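Local coordinates for putative polyketide synthase (Brevibacillus brevis, PDB 5HU7), which probably removes water from beta-hydroxyacyl chains tethered to an acyl carrier protein, as the dehydratase domain of a trans-AT polyketide synthase, at residues 77-82 and 109-114; 56-61 and 95-100. One frame throughout, in Å; residues are numbered along the deposited sequence.

After its first strands the chain enters helix 52-65, which contributes 56-61, and then strand 76-84, which contributes 77-82. Next come strands 95-105 and 108-115, consecutive neighbours in the antiparallel order, holding 95-100 and 109-114. Interaction 2 closes the loop from the helix to strand 95-105, and interaction 1 the loop from strand 76-84 to strand 108-115. The segments alternate along the chain, so the two loops cross and neither nests in the other. The contacts join on the strand side, where the Y114 carbonyl is probably hydrogen-bonded to the amide of H98, while helix 52-65 also rests on strand 108-115. Interaction 2 thus ties helix to strand, interaction 1 strand to strand beside the same helix.

Interaction 1: 77-82 and 109-114; sequences IRMSHV and LAYKIY
The two segments meet through a single side chain of 109-114, the ring of Y111, which reaches M79 and V82. Along strand 108-115, L109 comes first in the segment, its side chain packing on F134 and on L23 of the second subunit. A110 follows as the closest backbone neighbour of M79, yet their CA atoms are still 9.4 Å apart, a spacing too wide for backbone pairing.

Y111 then spans the distance. Its CB points toward 77-82, CG stands between the backbone N and the carbonyl carbon (chi1 77°), and the ring extends with CE2, CZ and OH nearest that segment. The M79 chain crosses the tyrosine at about a right angle and bends at its last torsion (chi3 53°), which delivers CE obliquely to the ring, 3.6 Å from Y111 CE2. The same methyl lies 3.5 Å from Y111 OH. V82 meets the hydroxyl with both branches: CG1 is 3.3 Å from Y111 OH, and CG2 is 3.6 Å from that oxygen. Strand 125-135 separates the two strands in the sheet, so this contact bridges next-but-one strands on the face that curls around helix 52-65, as the sheet of a hotdog fold wraps its central helix. A59 of that helix packs on Y111 and M79, and L56 on V82. Enclosed by carbon in this way, the Y111 hydroxyl is buried without a hydrogen-bonding partner in the model.

Beyond Y111 the strand turns to other neighbours: I113 packs on V97 of strand 95-105, and the Y114 hydroxyl is hydrogen-bonded to E25 and R27.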
ATOM      1  N   ILE A  77      22.131  -1.943  -0.759  1.00 62.33           N
ATOM      2  CA  ILE A  77      21.438  -2.782   0.194  1.00 61.18           C
ATOM      3  C   ILE A  77      22.331  -3.948   0.555  1.00 61.95           C
ATOM      4  O   ILE A  77      22.978  -4.512  -0.322  1.00 59.46           O
ATOM      5  CB  ILE A  77      20.106  -3.299  -0.408  1.00 65.70           C
ATOM      6  CG1 ILE A  77      19.062  -2.175  -0.430  1.00 68.78           C
ATOM      7  CG2 ILE A  77      19.574  -4.521   0.361  1.00 67.15           C
ATOM      8  CD1 ILE A  77      17.858  -2.461  -1.285  1.00 82.95           C
ATOM      9  N   ARG A  78      22.330  -4.332   1.856  1.00 56.54           N
ATOM     10  CA  ARG A  78      23.006  -5.532   2.330  1.00 52.95           C
ATOM     11  C   ARG A  78      21.974  -6.356   3.083  1.00 57.91           C
ATOM     12  O   ARG A  78      21.400  -5.867   4.049  1.00 56.84           O
ATOM     13  CB  ARG A  78      24.185  -5.242   3.240  1.00 49.76           C
ATOM     14  CG  ARG A  78      24.905  -6.538   3.681  1.00 50.43           C
ATOM     15  CD  ARG A  78      25.946  -6.339   4.750  1.00 53.46           C
ATOM     16  NE  ARG A  78      27.067  -5.555   4.239  1.00 60.57           N
ATOM     17  CZ  ARG A  78      27.363  -4.299   4.562  1.00 68.36           C
ATOM     18  NH1 ARG A  78      26.637  -3.643   5.455  1.00 59.68           N
ATOM     19  NH2 ARG A  78      28.397  -3.694   4.001  1.00 53.55           N
ATOM     20  N   MET A  79      21.727  -7.588   2.640  1.00 56.86           N
ATOM     21  CA  MET A  79      20.868  -8.518   3.357  1.00 56.78           C
ATOM     22  C   MET A  79      21.813  -9.519   4.024  1.00 56.50           C
ATOM     23  O   MET A  79      22.754  -9.941   3.399  1.00 57.31           O
ATOM     24  CB  MET A  79      19.877  -9.211   2.457  1.00 60.55           C
ATOM     25  CG  MET A  79      19.068  -8.254   1.608  1.00 67.89           C
ATOM     26  SD  MET A  79      17.905  -9.058   0.451  1.00 74.10           S
ATOM     27  CE  MET A  79      17.068 -10.061   1.512  1.00 71.01           C
ATOM     28  N   SER A  80      21.614  -9.825   5.302  1.00 50.71           N
ATOM     29  CA  SER A  80      22.480 -10.711   6.089  1.00 49.58           C
ATOM     30  C   SER A  80      21.636 -11.761   6.799  1.00 54.33           C
ATOM     31  O   SER A  80      20.492 -11.479   7.117  1.00 53.23           O
ATOM     32  CB  SER A  80      23.206  -9.905   7.165  1.00 50.99           C
ATOM     33  OG  SER A  80      24.141  -9.016   6.601  1.00 64.80           O
ATOM     34  N   HIS A  81      22.224 -12.928   7.087  1.00 53.30           N
ATOM     35  CA  HIS A  81      21.596 -14.004   7.863  1.00 56.07           C
ATOM     36  C   HIS A  81      20.243 -14.428   7.326  1.00 56.08           C
ATOM     37  O   HIS A  81      19.300 -14.600   8.082  1.00 55.70           O
ATOM     38  CB  HIS A  81      21.487 -13.591   9.333  1.00 59.41           C
ATOM     39  CG  HIS A  81      22.773 -13.104   9.912  1.00 66.59           C
ATOM     40  ND1 HIS A  81      23.911 -13.888   9.897  1.00 71.01           N
ATOM     41  CD2 HIS A  81      23.072 -11.904  10.473  1.00 69.90           C
ATOM     42  CE1 HIS A  81      24.858 -13.163  10.480  1.00 71.49           C
ATOM     43  NE2 HIS A  81      24.403 -11.950  10.821  1.00 71.17           N
ATOM     44  N   VAL A  82      20.141 -14.547   6.016  1.00 52.03           N
ATOM     45  CA  VAL A  82      18.901 -14.947   5.346  1.00 50.44           C
ATOM     46  C   VAL A  82      18.713 -16.460   5.477  1.00 54.91           C
ATOM     47  O   VAL A  82      19.661 -17.228   5.316  1.00 52.15           O
ATOM     48  CB  VAL A  82      18.877 -14.497   3.868  1.00 52.54           C
ATOM     49  CG1 VAL A  82      17.618 -14.985   3.170  1.00 52.31           C
ATOM     50  CG2 VAL A  82      19.017 -12.973   3.741  1.00 52.01           C
ATOM     51  N   LEU A 109      17.017  -3.482   9.761  1.00 55.50           N
ATOM     52  CA  LEU A 109      15.634  -3.909   9.757  1.00 55.09           C
ATOM     53  C   LEU A 109      15.596  -5.399   9.679  1.00 55.74           C
ATOM     54  O   LEU A 109      16.490  -5.991   9.108  1.00 52.98           O
ATOM     55  CB  LEU A 109      14.934  -3.403   8.512  1.00 55.93           C
ATOM     56  CG  LEU A 109      14.864  -1.940   8.336  1.00 63.86           C
ATOM     57  CD1 LEU A 109      14.641  -1.595   6.888  1.00 65.58           C
ATOM     58  CD2 LEU A 109      13.815  -1.341   9.256  1.00 66.27           C
ATOM     59  N   ALA A 110      14.495  -5.987  10.136  1.00 52.84           N
ATOM     60  CA  ALA A 110      14.247  -7.413  10.001  1.00 50.72           C
ATOM     61  C   ALA A 110      13.075  -7.604   9.067  1.00 54.92           C
ATOM     62  O   ALA A 110      12.181  -6.764   8.986  1.00 53.10           O
ATOM     63  CB  ALA A 110      13.950  -8.010  11.357  1.00 51.57           C
ATOM     64  N   TYR A 111      13.085  -8.688   8.316  1.00 54.45           N
ATOM     65  CA  TYR A 111      11.930  -8.995   7.476  1.00 53.24           C
ATOM     66  C   TYR A 111      11.498 -10.421   7.662  1.00 55.37           C
ATOM     67  O   TYR A 111      12.294 -11.272   8.048  1.00 52.18           O
ATOM     68  CB  TYR A 111      12.167  -8.681   5.994  1.00 54.32           C
ATOM     69  CG  TYR A 111      13.014  -9.690   5.261  1.00 53.14           C
ATOM     70  CD1 TYR A 111      12.453 -10.833   4.723  1.00 54.59           C
ATOM     71  CD2 TYR A 111      14.380  -9.502   5.108  1.00 54.28           C
ATOM     72  CE1 TYR A 111      13.244 -11.828   4.158  1.00 54.43           C
ATOM     73  CE2 TYR A 111      15.185 -10.478   4.515  1.00 55.73           C
ATOM     74  CZ  TYR A 111      14.610 -11.622   4.008  1.00 61.25           C
ATOM     75  OH  TYR A 111      15.419 -12.554   3.418  1.00 69.34           O
ATOM     76  N   LYS A 112      10.225 -10.690   7.371  1.00 55.31           N
ATOM     77  CA  LYS A 112       9.672 -12.038   7.387  1.00 53.83           C
ATOM     78  C   LYS A 112       8.724 -12.190   6.253  1.00 54.64           C
ATOM     79  O   LYS A 112       7.833 -11.369   6.099  1.00 55.05           O
ATOM     80  CB  LYS A 112       8.893 -12.347   8.654  1.00 57.24           C
ATOM     81  CG  LYS A 112       9.709 -12.395   9.905  1.00 71.41           C
ATOM     82  CD  LYS A 112       9.023 -13.256  10.981  1.00 83.25           C
ATOM     83  CE  LYS A 112       8.637 -12.505  12.217  1.00 83.98           C
ATOM     84  NZ  LYS A 112       9.775 -12.314  13.119  1.00 68.66           N
ATOM     85  N   ILE A 113       8.817 -13.302   5.546  1.00 51.37           N
ATOM     86  CA  ILE A 113       7.903 -13.649   4.472  1.00 49.66           C
ATOM     87  C   ILE A 113       7.072 -14.743   5.092  1.00 54.95           C
ATOM     88  O   ILE A 113       7.621 -15.712   5.595  1.00 57.19           O
ATOM     89  CB  ILE A 113       8.610 -14.070   3.174  1.00 51.08           C
ATOM     90  CG1 ILE A 113       9.365 -12.876   2.572  1.00 50.43           C
ATOM     91  CG2 ILE A 113       7.607 -14.628   2.163  1.00 51.83           C
ATOM     92  CD1 ILE A 113      10.410 -13.210   1.415  1.00 55.03           C
ATOM     93  N   TYR A 114       5.768 -14.585   5.104  1.00 52.90           N
ATOM     94  CA  TYR A 114       4.913 -15.555   5.774  1.00 55.67           C
ATOM     95  C   TYR A 114       3.544 -15.631   5.135  1.00 59.82           C
ATOM     96  O   TYR A 114       3.152 -14.726   4.415  1.00 58.66           O
ATOM     97  CB  TYR A 114       4.810 -15.181   7.281  1.00 58.09           C
ATOM     98  CG  TYR A 114       4.061 -13.901   7.555  1.00 56.74           C
ATOM     99  CD1 TYR A 114       4.719 -12.688   7.645  1.00 57.12           C
ATOM    100  CD2 TYR A 114       2.693 -13.918   7.795  1.00 58.20           C
ATOM    101  CE1 TYR A 114       4.026 -11.503   7.903  1.00 56.89           C
ATOM    102  CE2 TYR A 114       1.993 -12.745   8.080  1.00 59.54           C
ATOM    103  CZ  TYR A 114       2.658 -11.540   8.131  1.00 66.02           C
ATOM    104  OH  TYR A 114       1.939 -10.396   8.387  1.00 68.82           O
TER

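Interaction 2: 56-61 and 95-100; sequences LEMARA and VQVHVG
Segment 56-61 lies nearer V99 than V97 of strand 95-105: the M58 CA is 7.8 Å from the V99 CA but 10.2 Å from the V97 CA. No hydrogen bond joins the two backbones. Alternation along the strand turns V97 and V99 toward the helix and H98 away from it.

M58 carries the contact. Its CG is anti to the backbone N (chi1 -162°) and the chain runs extended as far as SD before bending, which brings the sulfur out over the valines. M58 SD touches V99 CG2 at 3.4 Å, backed by M58 CG at 3.7 Å. The two side chains cross obliquely. V97 adds a looser touch, its CG1 being 4.2 Å from M58 SD.

Clear of the strand, R60 and E57 pair one helical turn apart. In their salt bridge R60 NH2 meets E57 OE2 at 2.8 Å, nearly straight at 165°, on the syn side but tilted out of the carboxylate plane, with E57 in plane at the guanidinium edge. Amides of V207 and F208 and the H13 ring also bond the E57 carboxylate, holding it firmly.

As the central helix of a hotdog fold, 52-65 also sets M58 against F32 of strand 26-32 and L56 against strand 241-249.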
ATOM      1  N   LEU A  56      14.342 -13.500  -2.186  1.00 52.71           N
ATOM      2  CA  LEU A  56      15.279 -12.394  -2.044  1.00 53.16           C
ATOM      3  C   LEU A  56      14.781 -11.145  -2.712  1.00 56.56           C
ATOM      4  O   LEU A  56      14.896 -10.049  -2.165  1.00 57.01           O
ATOM      5  CB  LEU A  56      16.625 -12.783  -2.623  1.00 55.04           C
ATOM      6  CG  LEU A  56      17.301 -14.033  -2.025  1.00 58.89           C
ATOM      7  CD1 LEU A  56      18.549 -14.367  -2.824  1.00 59.79           C
ATOM      8  CD2 LEU A  56      17.629 -13.838  -0.587  1.00 56.80           C
ATOM      9  N   GLU A  57      14.259 -11.309  -3.913  1.00 55.63           N
ATOM     10  CA  GLU A  57      13.661 -10.235  -4.721  1.00 57.22           C
ATOM     11  C   GLU A  57      12.430  -9.605  -4.019  1.00 59.83           C
ATOM     12  O   GLU A  57      12.323  -8.386  -3.980  1.00 57.73           O
ATOM     13  CB  GLU A  57      13.282 -10.788  -6.103  1.00 59.26           C
ATOM     14  CG  GLU A  57      12.766  -9.784  -7.100  1.00 66.96           C
ATOM     15  CD  GLU A  57      13.624  -8.559  -7.306  1.00 77.12           C
ATOM     16  OE1 GLU A  57      14.861  -8.706  -7.312  1.00 83.54           O
ATOM     17  OE2 GLU A  57      13.073  -7.441  -7.428  1.00 78.18           O
ATOM     18  N   MET A  58      11.548 -10.440  -3.434  1.00 59.49           N
ATOM     19  CA  MET A  58      10.367  -9.982  -2.686  1.00 61.31           C
ATOM     20  C   MET A  58      10.781  -9.179  -1.440  1.00 62.32           C
ATOM     21  O   MET A  58      10.272  -8.098  -1.207  1.00 60.83           O
ATOM     22  CB  MET A  58       9.472 -11.163  -2.278  1.00 64.81           C
ATOM     23  CG  MET A  58       8.078 -10.745  -1.899  1.00 72.62           C
ATOM     24  SD  MET A  58       7.043 -12.021  -1.126  1.00 79.27           S
ATOM     25  CE  MET A  58       6.928 -13.110  -2.329  1.00 76.29           C
ATOM     26  N   ALA A  59      11.717  -9.710  -0.658  1.00 57.62           N
ATOM     27  CA  ALA A  59      12.245  -9.054   0.542  1.00 55.92           C
ATOM     28  C   ALA A  59      12.911  -7.719   0.222  1.00 58.77           C
ATOM     29  O   ALA A  59      12.720  -6.744   0.952  1.00 59.89           O
ATOM     30  CB  ALA A  59      13.250  -9.966   1.200  1.00 55.36           C
ATOM     31  N   ARG A  60      13.666  -7.671  -0.875  1.00 53.77           N
ATOM     32  CA  ARG A  60      14.349  -6.461  -1.323  1.00 55.07           C
ATOM     33  C   ARG A  60      13.349  -5.406  -1.758  1.00 63.43           C
ATOM     34  O   ARG A  60      13.533  -4.233  -1.470  1.00 66.92           O
ATOM     35  CB  ARG A  60      15.259  -6.824  -2.505  1.00 55.86           C
ATOM     36  CG  ARG A  60      16.109  -5.683  -3.018  1.00 60.54           C
ATOM     37  CD  ARG A  60      16.457  -5.915  -4.449  1.00 69.87           C
ATOM     38  NE  ARG A  60      15.273  -5.875  -5.328  1.00 80.89           N
ATOM     39  CZ  ARG A  60      14.682  -4.774  -5.793  1.00 92.63           C
ATOM     40  NH1 ARG A  60      15.147  -3.571  -5.464  1.00 86.13           N
ATOM     41  NH2 ARG A  60      13.627  -4.867  -6.596  1.00 75.14           N
ATOM     42  N   ALA A  61      12.341  -5.814  -2.518  1.00 61.05           N
ATOM     43  CA  ALA A  61      11.293  -4.919  -2.987  1.00 63.04           C
ATOM     44  C   ALA A  61      10.537  -4.278  -1.791  1.00 68.09           C
ATOM     45  O   ALA A  61      10.352  -3.078  -1.791  1.00 69.86           O
ATOM     46  CB  ALA A  61      10.336  -5.682  -3.884  1.00 63.98           C
ATOM     47  N   VAL A  95      -2.408 -18.724  -3.037  1.00 80.91           N
ATOM     48  CA  VAL A  95      -1.719 -18.387  -1.780  1.00 78.62           C
ATOM     49  C   VAL A  95      -1.608 -16.881  -1.568  1.00 74.12           C
ATOM     50  O   VAL A  95      -1.222 -16.160  -2.475  1.00 71.27           O
ATOM     51  CB  VAL A  95      -0.321 -19.062  -1.652  1.00 81.91           C
ATOM     52  CG1 VAL A  95      -0.443 -20.574  -1.502  1.00 83.08           C
ATOM     53  CG2 VAL A  95       0.596 -18.730  -2.816  1.00 81.01           C
ATOM     54  N   GLN A  96      -1.924 -16.423  -0.373  1.00 70.02           N
ATOM     55  CA  GLN A  96      -1.761 -15.028   0.016  1.00 70.21           C
ATOM     56  C   GLN A  96      -0.469 -14.971   0.859  1.00 71.42           C
ATOM     57  O   GLN A  96      -0.426 -15.528   1.944  1.00 70.87           O
ATOM     58  CB  GLN A  96      -2.965 -14.501   0.799  1.00 72.24           C
ATOM     59  CG  GLN A  96      -3.003 -12.971   0.820  1.00 91.59           C
ATOM     60  CD  GLN A  96      -4.014 -12.385   1.776  1.00117.47           C
ATOM     61  OE1 GLN A  96      -4.466 -13.022   2.738  1.00110.15           O
ATOM     62  NE2 GLN A  96      -4.335 -11.115   1.573  1.00115.21           N
ATOM     63  N   VAL A  97       0.580 -14.346   0.327  1.00 65.17           N
ATOM     64  CA  VAL A  97       1.884 -14.247   0.977  1.00 62.55           C
ATOM     65  C   VAL A  97       2.098 -12.836   1.451  1.00 63.78           C
ATOM     66  O   VAL A  97       1.877 -11.899   0.693  1.00 63.05           O
ATOM     67  CB  VAL A  97       3.011 -14.634  -0.004  1.00 64.85           C
ATOM     68  CG1 VAL A  97       4.348 -14.727   0.719  1.00 63.81           C
ATOM     69  CG2 VAL A  97       2.703 -15.931  -0.716  1.00 65.01           C
ATOM     70  N   HIS A  98       2.595 -12.690   2.671  1.00 60.85           N
ATOM     71  CA  HIS A  98       2.865 -11.392   3.275  1.00 60.48           C
ATOM     72  C   HIS A  98       4.361 -11.180   3.503  1.00 57.89           C
ATOM     73  O   HIS A  98       5.083 -12.135   3.709  1.00 53.44           O
ATOM     74  CB  HIS A  98       2.142 -11.275   4.618  1.00 61.93           C
ATOM     75  CG  HIS A  98       0.692 -11.571   4.552  1.00 66.64           C
ATOM     76  ND1 HIS A  98      -0.181 -10.718   3.906  1.00 69.77           N
ATOM     77  CD2 HIS A  98      -0.008 -12.602   5.068  1.00 69.34           C
ATOM     78  CE1 HIS A  98      -1.369 -11.266   4.025  1.00 70.84           C
ATOM     79  NE2 HIS A  98      -1.314 -12.392   4.738  1.00 70.99           N
ATOM     80  N   VAL A  99       4.795  -9.931   3.485  1.00 56.73           N
ATOM     81  CA  VAL A  99       6.164  -9.549   3.824  1.00 58.06           C
ATOM     82  C   VAL A  99       6.047  -8.483   4.900  1.00 61.63           C
ATOM     83  O   VAL A  99       5.592  -7.376   4.620  1.00 62.11           O
ATOM     84  CB  VAL A  99       7.042  -8.991   2.697  1.00 63.58           C
ATOM     85  CG1 VAL A  99       8.490  -8.954   3.150  1.00 62.83           C
ATOM     86  CG2 VAL A  99       6.886  -9.774   1.432  1.00 65.04           C
ATOM     87  N   GLY A 100       6.445  -8.824   6.107  1.00 55.93           N
ATOM     88  CA  GLY A 100       6.437  -7.883   7.201  1.00 56.99           C
ATOM     89  C   GLY A 100       7.825  -7.303   7.361  1.00 61.80           C
ATOM     90  O   GLY A 100       8.814  -7.988   7.092  1.00 58.13           O
TER